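GARP domain-containing protein (Trypanosoma brucei brucei TREU927, PDB 6XZ6) is a trypanosome receptor that binds domain D5 of the host complement regulator factor H, probably promoting transmission to tsetse flies. Local coordinates at residues 56-61 / 207-212; 99-104 / 182-187. One frame throughout, in Å; residues are numbered along the deposited sequence.

Both contacts use helix 165-208, the last long helix of an elongated, largely helical chain. Interaction 1 joins its C-terminal end, with the turn there, to the end of helix 4-61, whereas interaction 2 packs its middle against helix 67-125. Their centres lie about 41 Å apart and their nearest atoms about 26 Å. Interaction 2 sits about 6 Å from the centre of the chain and interaction 1 about 38 Å from it. Along the sequence, 99-104 / 182-187 is nested inside the loop closed by 56-61 / 207-212. Helix 165-208 thus meets each of the two consecutive long helices, at different levels of the bundle.

Interaction 1 of 2, residues 56-61 / 207-212; sequences KRAEAG and EEAAQF
R57 reaches from helix 4-61 to the backbone of the 209-212 turn, where NE and NH1, along one side of the guanidinium, both donate to F212 O. NE bonds at 3.1 Å to F212 O, from 57° out of the carbonyl plane; NH1 donates to the same oxygen at 3.0 Å, nearly along the C=O axis. Both bonds are bent (N-H...O 143° for NE), as expected when two donors share one oxygen, and F212 O lies close to the guanidinium plane. Although R57 CB does not point at the turn, the chain, extended from CG to NE, carries NE across to it. A209 O sits over one guanidinium face, 2.9 Å from NE, but at a poor angle for a hydrogen bond.

The receiving segment is a type I beta turn from A209 to F212 at the C-terminal end of helix 165-208, and it lies against the end of helix 4-61, far from the centre of the chain.

The F212 ring is packed against the helix backbone, with A58 O over the centre of one face and Q211 CG over the other. Its CD1 comes to 3.5 Å from the backbone C of G61, where no side chain intervenes. Apolar contacts join A58 CB to F212 CE2 at 3.8 Å and to A209 CB at 3.9 Å, and A76 of helix 67-125 packs against A58.

Interaction 2 of 2, residues 99-104 / 182-187; sequences RFARAL and EELQKA
F100 and E183 both turn CG anti to their own carbonyl carbon (chi1 -65° for F100), which sends the two CG atoms into the gap between the helices. There E183 CB stands over the centre of the F100 ring in a CH-pi contact, 3.7 Å from the centroid. The carboxylate stays on the same side of the ring, over the CE1-CZ rim, with CD near both atoms; OE2 comes 3.3 Å from F100 CE1, and the ring and carboxylate planes are 37° apart. E183 OE1 is weakly bonded to a water that also accepts from R99 NH2. This water spans a gap between opposite charges that do not touch, while R99 NH1 is held by a salt bridge to E96.

L184 carries the apolar part. Its CG is anti to the backbone N, and the two methyls spread over the opposing helix: CD1 lies 3.7 Å from A101 N and 4.1 Å from A101 CB, and CD2 meets L104 CD1 at 4.0 Å. L184 CB packs on F100 CB at 3.9 Å. T30 of helix 4-61 touches A101 and L104, and R33 of the same helix touches L184, adding a third helix to the packing.

The segment axes approach to 9.2 Å at 156°, the near-antiparallel packing of long helices characteristic of an elongated helical bundle, here near the middle of the GARP-family fold.

Interaction 1 of 2, residues 56-61 / 207-212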
loop_
_atom_site.group_PDB
_atom_site.type_symbol
_atom_site.label_atom_id
_atom_site.label_comp_id
_atom_site.label_asym_id
_atom_site.label_seq_id
_atom_site.Cartn_x
_atom_site.Cartn_y
_atom_site.Cartn_z
ATOM N N LYS A 56 5.914 -30.380 29.593
ATOM C CA LYS A 56 5.513 -31.773 29.753
ATOM C C LYS A 56 6.673 -32.645 30.244
ATOM O O LYS A 56 6.462 -33.523 31.077
ATOM C CB LYS A 56 4.886 -32.320 28.466
ATOM C CG LYS A 56 3.388 -32.016 28.349
ATOM C CD LYS A 56 2.815 -32.598 27.049
ATOM C CE LYS A 56 1.414 -32.140 26.728
ATOM N NZ LYS A 56 1.042 -32.494 25.329
ATOM N N ARG A 57 7.898 -32.371 29.767
ATOM C CA ARG A 57 9.145 -33.044 30.160
ATOM C C ARG A 57 9.479 -32.685 31.626
ATOM O O ARG A 57 9.939 -33.545 32.381
ATOM C CB ARG A 57 10.280 -32.631 29.192
ATOM C CG ARG A 57 11.692 -32.964 29.634
ATOM C CD ARG A 57 12.711 -32.468 28.635
ATOM N NE ARG A 57 14.076 -32.570 29.151
ATOM C CZ ARG A 57 15.168 -32.203 28.482
ATOM N NH1 ARG A 57 16.369 -32.339 29.033
ATOM N NH2 ARG A 57 15.066 -31.700 27.255
ATOM N N ALA A 58 9.236 -31.420 32.022
ATOM C CA ALA A 58 9.464 -30.954 33.387
ATOM C C ALA A 58 8.453 -31.547 34.383
ATOM O O ALA A 58 8.850 -32.021 35.445
ATOM C CB ALA A 58 9.445 -29.435 33.439
ATOM N N GLU A 59 7.164 -31.537 34.026
ATOM C CA GLU A 59 6.074 -32.041 34.856
ATOM C C GLU A 59 6.187 -33.534 35.118
ATOM O O GLU A 59 5.994 -33.955 36.255
ATOM C CB GLU A 59 4.713 -31.651 34.268
ATOM C CG GLU A 59 4.416 -30.170 34.478
ATOM C CD GLU A 59 3.188 -29.570 33.825
ATOM O OE1 GLU A 59 2.785 -30.031 32.732
ATOM O OE2 GLU A 59 2.644 -28.609 34.413
ATOM N N ALA A 60 6.560 -34.320 34.095
ATOM C CA ALA A 60 6.782 -35.765 34.215
ATOM C C ALA A 60 8.047 -36.038 35.057
ATOM O O ALA A 60 8.056 -36.962 35.874
ATOM C CB ALA A 60 6.916 -36.388 32.839
ATOM N N GLY A 61 9.073 -35.204 34.871
ATOM C CA GLY A 61 10.333 -35.280 35.600
ATOM C C GLY A 61 10.233 -34.960 37.081
ATOM O O GLY A 61 10.861 -35.630 37.902
ATOM N N GLU A 207 14.994 -24.258 29.425
ATOM C CA GLU A 207 16.097 -24.157 30.398
ATOM C C GLU A 207 15.762 -24.798 31.751
ATOM O O GLU A 207 16.630 -25.420 32.369
ATOM C CB GLU A 207 16.521 -22.695 30.598
ATOM C CG GLU A 207 17.794 -22.334 29.849
ATOM C CD GLU A 207 17.671 -21.237 28.806
ATOM O OE1 GLU A 207 17.141 -20.152 29.143
ATOM O OE2 GLU A 207 18.125 -21.455 27.659
ATOM N N GLU A 208 14.511 -24.626 32.212
ATOM C CA GLU A 208 14.002 -25.178 33.469
ATOM C C GLU A 208 13.828 -26.688 33.326
ATOM O O GLU A 208 13.990 -27.408 34.317
ATOM C CB GLU A 208 12.644 -24.555 33.844
ATOM C CG GLU A 208 12.587 -23.038 33.840
ATOM C CD GLU A 208 12.999 -22.288 35.091
ATOM O OE1 GLU A 208 12.758 -21.059 35.127
ATOM O OE2 GLU A 208 13.553 -22.908 36.028
ATOM N N ALA A 209 13.474 -27.162 32.101
ATOM C CA ALA A 209 13.256 -28.585 31.823
ATOM C C ALA A 209 14.531 -29.357 31.458
ATOM O O ALA A 209 14.470 -30.580 31.276
ATOM C CB ALA A 209 12.209 -28.756 30.736
ATOM N N ALA A 210 15.677 -28.651 31.366
ATOM C CA ALA A 210 16.968 -29.230 31.000
ATOM C C ALA A 210 17.441 -30.323 31.968
ATOM O O ALA A 210 18.058 -31.304 31.535
ATOM C CB ALA A 210 18.012 -28.133 30.882
ATOM N N GLN A 211 17.113 -30.172 33.264
ATOM C CA GLN A 211 17.499 -31.105 34.323
ATOM C C GLN A 211 16.777 -32.465 34.276
ATOM O O GLN A 211 17.295 -33.428 34.840
ATOM C CB GLN A 211 17.343 -30.444 35.707
ATOM C CG GLN A 211 15.911 -30.145 36.133
ATOM C CD GLN A 211 15.848 -29.295 37.379
ATOM O OE1 GLN A 211 15.776 -29.784 38.520
ATOM N NE2 GLN A 211 15.893 -27.988 37.187
ATOM N N PHE A 212 15.602 -32.548 33.615
ATOM C CA PHE A 212 14.770 -33.760 33.559
ATOM C C PHE A 212 14.966 -34.651 32.297
ATOM O O PHE A 212 15.538 -34.181 31.310
ATOM C CB PHE A 212 13.287 -33.384 33.722
ATOM C CG PHE A 212 12.979 -32.433 34.854
ATOM C CD1 PHE A 212 12.936 -32.880 36.174
ATOM C CD2 PHE A 212 12.710 -31.094 34.602
ATOM C CE1 PHE A 212 12.629 -32.000 37.217
ATOM C CE2 PHE A 212 12.389 -30.220 35.644
ATOM C CZ PHE A 212 12.353 -30.677 36.943
#

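Interaction 2 of 2, residues 99-104 / 182-187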
loop_
_atom_site.group_PDB
_atom_site.type_symbol
_atom_site.label_atom_id
_atom_site.label_comp_id
_atom_site.label_asym_id
_atom_site.label_seq_id
_atom_site.Cartn_x
_atom_site.Cartn_y
_atom_site.Cartn_z
ATOM N N ARG A 99 -5.676 -7.405 6.860
ATOM C CA ARG A 99 -6.760 -6.447 6.765
ATOM C C ARG A 99 -6.326 -5.082 6.199
ATOM O O ARG A 99 -7.040 -4.538 5.358
ATOM C CB ARG A 99 -7.397 -6.310 8.142
ATOM C CG ARG A 99 -8.552 -5.370 8.183
ATOM C CD ARG A 99 -8.842 -5.061 9.617
ATOM N NE ARG A 99 -9.122 -3.641 9.766
ATOM C CZ ARG A 99 -8.896 -2.952 10.872
ATOM N NH1 ARG A 99 -8.404 -3.552 11.945
ATOM N NH2 ARG A 99 -9.172 -1.658 10.920
ATOM N N PHE A 100 -5.199 -4.518 6.666
ATOM C CA PHE A 100 -4.678 -3.247 6.170
ATOM C C PHE A 100 -4.072 -3.361 4.789
ATOM O O PHE A 100 -4.178 -2.419 4.010
ATOM C CB PHE A 100 -3.703 -2.619 7.164
ATOM C CG PHE A 100 -4.398 -2.228 8.449
ATOM C CD1 PHE A 100 -5.454 -1.320 8.441
ATOM C CD2 PHE A 100 -4.017 -2.792 9.665
ATOM C CE1 PHE A 100 -6.117 -0.989 9.619
ATOM C CE2 PHE A 100 -4.676 -2.452 10.849
ATOM C CZ PHE A 100 -5.713 -1.543 10.817
ATOM N N ALA A 101 -3.452 -4.520 4.482
ATOM C CA ALA A 101 -2.887 -4.895 3.186
ATOM C C ALA A 101 -4.033 -4.957 2.173
ATOM O O ALA A 101 -3.913 -4.384 1.102
ATOM C CB ALA A 101 -2.199 -6.241 3.286
ATOM N N ARG A 102 -5.179 -5.545 2.544
ATOM C CA ARG A 102 -6.366 -5.618 1.694
ATOM C C ARG A 102 -6.893 -4.228 1.344
ATOM O O ARG A 102 -7.267 -3.984 0.200
ATOM C CB ARG A 102 -7.465 -6.438 2.372
ATOM C CG ARG A 102 -8.515 -6.949 1.393
ATOM C CD ARG A 102 -9.518 -7.909 1.973
ATOM N NE ARG A 102 -10.199 -7.421 3.168
ATOM C CZ ARG A 102 -9.954 -7.862 4.395
ATOM N NH1 ARG A 102 -9.004 -8.774 4.606
ATOM N NH2 ARG A 102 -10.656 -7.400 5.423
ATOM N N ALA A 103 -6.941 -3.333 2.336
ATOM C CA ALA A 103 -7.423 -1.960 2.219
ATOM C C ALA A 103 -6.557 -1.182 1.241
ATOM O O ALA A 103 -7.071 -0.486 0.366
ATOM C CB ALA A 103 -7.378 -1.306 3.587
ATOM N N LEU A 104 -5.233 -1.341 1.376
ATOM C CA LEU A 104 -4.231 -0.685 0.542
ATOM C C LEU A 104 -4.208 -1.242 -0.869
ATOM O O LEU A 104 -3.926 -0.515 -1.815
ATOM C CB LEU A 104 -2.864 -0.803 1.194
ATOM C CG LEU A 104 -2.611 0.121 2.390
ATOM C CD1 LEU A 104 -1.396 -0.349 3.153
ATOM C CD2 LEU A 104 -2.465 1.579 1.946
ATOM N N GLU A 182 0.292 3.223 7.957
ATOM C CA GLU A 182 0.875 3.447 9.285
ATOM C C GLU A 182 0.464 2.324 10.240
ATOM O O GLU A 182 1.295 1.829 10.993
ATOM C CB GLU A 182 0.397 4.793 9.833
ATOM C CG GLU A 182 1.300 5.407 10.896
ATOM C CD GLU A 182 0.819 6.730 11.478
ATOM O OE1 GLU A 182 0.045 7.456 10.806
ATOM O OE2 GLU A 182 1.232 7.044 12.620
ATOM N N GLU A 183 -0.809 1.913 10.187
ATOM C CA GLU A 183 -1.370 0.813 10.960
ATOM C C GLU A 183 -0.859 -0.528 10.457
ATOM O O GLU A 183 -0.809 -1.459 11.251
ATOM C CB GLU A 183 -2.904 0.828 10.900
ATOM C CG GLU A 183 -3.561 1.931 11.710
ATOM C CD GLU A 183 -5.057 2.048 11.499
ATOM O OE1 GLU A 183 -5.801 2.041 12.509
ATOM O OE2 GLU A 183 -5.492 2.151 10.329
ATOM N N LEU A 184 -0.498 -0.653 9.152
ATOM C CA LEU A 184 0.053 -1.906 8.588
ATOM C C LEU A 184 1.438 -2.139 9.195
ATOM O O LEU A 184 1.809 -3.279 9.470
ATOM C CB LEU A 184 0.149 -1.875 7.029
ATOM C CG LEU A 184 0.788 -3.112 6.317
ATOM C CD1 LEU A 184 -0.197 -4.221 6.175
ATOM C CD2 LEU A 184 1.279 -2.767 4.930
ATOM N N GLN A 185 2.177 -1.051 9.435
ATOM C CA GLN A 185 3.514 -1.113 10.023
ATOM C C GLN A 185 3.469 -1.344 11.538
ATOM O O GLN A 185 4.295 -2.102 12.049
ATOM C CB GLN A 185 4.347 0.111 9.616
ATOM C CG GLN A 185 4.329 0.316 8.079
ATOM C CD GLN A 185 5.041 1.556 7.618
ATOM O OE1 GLN A 185 5.067 2.598 8.294
ATOM N NE2 GLN A 185 5.614 1.493 6.416
ATOM N N LYS A 186 2.456 -0.793 12.240
ATOM C CA LYS A 186 2.290 -1.008 13.691
ATOM C C LYS A 186 1.923 -2.478 13.939
ATOM O O LYS A 186 2.458 -3.091 14.867
ATOM C CB LYS A 186 1.208 -0.092 14.294
ATOM C CG LYS A 186 1.551 1.395 14.344
ATOM C CD LYS A 186 0.597 2.169 15.266
ATOM C CE LYS A 186 -0.567 2.838 14.559
ATOM N NZ LYS A 186 -0.186 4.157 13.993
ATOM N N ALA A 187 1.035 -3.044 13.088
ATOM C CA ALA A 187 0.584 -4.430 13.161
ATOM C C ALA A 187 1.680 -5.414 12.838
ATOM O O ALA A 187 1.712 -6.495 13.421
ATOM C CB ALA A 187 -0.603 -4.644 12.254
HETATM O O HOH W 1 -9.000 0.824 12.476
#